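Local coordinates for beta-phenylalanine aminotransferase (Variovorax paradoxus, PDB 4AO9), which probably catalyses the pyridoxal-5'-phosphate-dependent transfer of the amino group of beta-phenylalanine to a keto acid, as a class III aminotransferase, at residues A43-F48 with A67-T72. Numbering follows the deposited sequence.
Sequences ASQRQF and APFPLT
F69 packs tightly against the helical turn 43-48, with Q45 CB over one face of its ring and its own CB over a face of F48. Q45 CB sits 3.9 Å from the centroid of the F69 ring, and the extended glutamine chain carries its amide past CE1 with the two planes 20° apart. F69 CG lies between its backbone N and carbonyl carbon (chi1 57°), which swings the ring toward Q45, while F69 CB is 4.0 Å from the F48 ring centroid. P70 CD adds to this patch, 3.8 Å from F48 CD1. F37 of helix 23-40 also meets the F69 ring.

Next to it, S44 OG takes the backbone N-H of T72 at 2.9 Å (N-H...O 153°). T72 also pairs in a parallel beta ladder with a strand of the second subunit, so the sheet runs on across the interface.

The Q47 side is water-bridged, though Q47 CG comes within 3.3 Å of T72 OG1. One water donates to S44 O and P70 O and accepts from T72 OG1; a second donates to T72 OG1 and accepts a long 3.3 Å bond from Q47 NE2. Helix and loop are thus joined by ring packing beside one direct hydrogen bond, with water linking further polar atoms.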
loop_
_atom_site.group_PDB
_atom_site.type_symbol
_atom_site.label_atom_id
_atom_site.label_comp_id
_atom_site.label_asym_id
_atom_site.label_seq_id
_atom_site.Cartn_x
_atom_site.Cartn_y
_atom_site.Cartn_z
ATOM N N ALA A 43 24.793 -13.181 -15.549
ATOM C CA ALA A 43 24.170 -11.869 -15.646
ATOM C C ALA A 43 23.299 -11.610 -14.409
ATOM O O ALA A 43 23.332 -10.507 -13.850
ATOM C CB ALA A 43 23.369 -11.734 -16.925
ATOM N N SER A 44 22.553 -12.617 -13.961
ATOM C CA SER A 44 21.786 -12.448 -12.720
ATOM C C SER A 44 22.696 -12.244 -11.518
ATOM O O SER A 44 22.376 -11.467 -10.615
ATOM C CB SER A 44 20.808 -13.597 -12.478
ATOM O OG SER A 44 19.631 -13.418 -13.252
ATOM N N GLN A 45 23.849 -12.914 -11.506
ATOM C CA GLN A 45 24.760 -12.723 -10.384
ATOM C C GLN A 45 25.331 -11.304 -10.369
ATOM O O GLN A 45 25.382 -10.675 -9.313
ATOM C CB GLN A 45 25.887 -13.767 -10.363
ATOM C CG GLN A 45 26.688 -13.699 -9.060
ATOM C CD GLN A 45 27.683 -14.826 -8.902
ATOM O OE1 GLN A 45 28.269 -15.292 -9.870
ATOM N NE2 GLN A 45 27.870 -15.273 -7.668
ATOM N N ARG A 46 25.765 -10.816 -11.534
ATOM C CA ARG A 46 26.257 -9.443 -11.686
ATOM C C ARG A 46 25.216 -8.432 -11.212
ATOM O O ARG A 46 25.529 -7.490 -10.479
ATOM C CB ARG A 46 26.604 -9.173 -13.158
ATOM C CG ARG A 46 27.198 -7.803 -13.475
ATOM C CD ARG A 46 27.568 -7.682 -14.965
ATOM N NE ARG A 46 28.069 -8.950 -15.508
ATOM C CZ ARG A 46 27.516 -9.624 -16.518
ATOM N NH1 ARG A 46 26.440 -9.160 -17.143
ATOM N NH2 ARG A 46 28.051 -10.772 -16.910
ATOM N N GLN A 47 23.975 -8.640 -11.638
ATOM C CA GLN A 47 22.895 -7.722 -11.295
ATOM C C GLN A 47 22.632 -7.716 -9.787
ATOM O O GLN A 47 22.444 -6.640 -9.191
ATOM C CB GLN A 47 21.648 -8.075 -12.099
ATOM C CG GLN A 47 20.425 -7.240 -11.805
ATOM C CD GLN A 47 20.658 -5.744 -11.900
ATOM O OE1 GLN A 47 21.490 -5.266 -12.681
ATOM N NE2 GLN A 47 19.918 -4.993 -11.091
ATOM N N PHE A 48 22.641 -8.900 -9.175
ATOM C CA PHE A 48 22.472 -9.016 -7.732
ATOM C C PHE A 48 23.546 -8.247 -6.971
ATOM O O PHE A 48 23.242 -7.479 -6.053
ATOM C CB PHE A 48 22.465 -10.488 -7.292
ATOM C CG PHE A 48 22.447 -10.669 -5.802
ATOM C CD1 PHE A 48 21.253 -10.562 -5.099
ATOM C CD2 PHE A 48 23.628 -10.937 -5.103
ATOM C CE1 PHE A 48 21.228 -10.727 -3.712
ATOM C CE2 PHE A 48 23.618 -11.097 -3.710
ATOM C CZ PHE A 48 22.409 -10.990 -3.016
ATOM N N ALA A 67 18.798 -18.238 -1.884
ATOM C CA ALA A 67 20.220 -18.499 -2.033
ATOM C C ALA A 67 20.490 -19.372 -3.264
ATOM O O ALA A 67 19.634 -20.158 -3.665
ATOM C CB ALA A 67 20.761 -19.151 -0.768
ATOM N N PRO A 68 21.682 -19.242 -3.873
ATOM C CA PRO A 68 22.763 -18.337 -3.475
ATOM C C PRO A 68 22.488 -16.869 -3.815
ATOM O O PRO A 68 23.020 -15.973 -3.148
ATOM C CB PRO A 68 23.974 -18.882 -4.240
ATOM C CG PRO A 68 23.406 -19.529 -5.445
ATOM C CD PRO A 68 22.071 -20.106 -5.005
ATOM N N PHE A 69 21.648 -16.644 -4.828
ATOM C CA PHE A 69 21.143 -15.320 -5.208
ATOM C C PHE A 69 19.929 -15.550 -6.101
ATOM O O PHE A 69 19.834 -16.587 -6.747
ATOM C CB PHE A 69 22.201 -14.489 -5.961
ATOM C CG PHE A 69 22.719 -15.155 -7.202
ATOM C CD1 PHE A 69 23.813 -16.011 -7.139
ATOM C CD2 PHE A 69 22.105 -14.949 -8.436
ATOM C CE1 PHE A 69 24.287 -16.647 -8.279
ATOM C CE2 PHE A 69 22.569 -15.588 -9.589
ATOM C CZ PHE A 69 23.672 -16.443 -9.508
ATOM N N PRO A 70 18.988 -14.591 -6.137
ATOM C CA PRO A 70 17.810 -14.772 -6.985
ATOM C C PRO A 70 18.088 -14.397 -8.430
ATOM O O PRO A 70 18.889 -13.490 -8.698
ATOM C CB PRO A 70 16.786 -13.814 -6.368
ATOM C CG PRO A 70 17.635 -12.720 -5.767
ATOM C CD PRO A 70 18.844 -13.438 -5.229
ATOM N N LEU A 71 17.407 -15.071 -9.348
ATOM C CA LEU A 71 17.419 -14.668 -10.750
ATOM C C LEU A 71 16.752 -13.311 -10.919
ATOM O O LEU A 71 15.735 -13.014 -10.276
ATOM C CB LEU A 71 16.672 -15.681 -11.617
ATOM C CG LEU A 71 17.199 -17.116 -11.700
ATOM C CD1 LEU A 71 16.212 -18.011 -12.448
ATOM C CD2 LEU A 71 18.540 -17.135 -12.393
ATOM N N THR A 72 17.348 -12.479 -11.767
ATOM C CA THR A 72 16.658 -11.307 -12.287
ATOM C C THR A 72 15.796 -11.717 -13.471
ATOM O O THR A 72 16.259 -12.414 -14.377
ATOM C CB THR A 72 17.659 -10.218 -12.694
ATOM O OG1 THR A 72 18.237 -9.669 -11.512
ATOM C CG2 THR A 72 16.981 -9.090 -13.470
HETATM O O HOH W 1 19.725 -11.072 -9.696
HETATM O O HOH W 2 17.793 -7.277 -10.147
#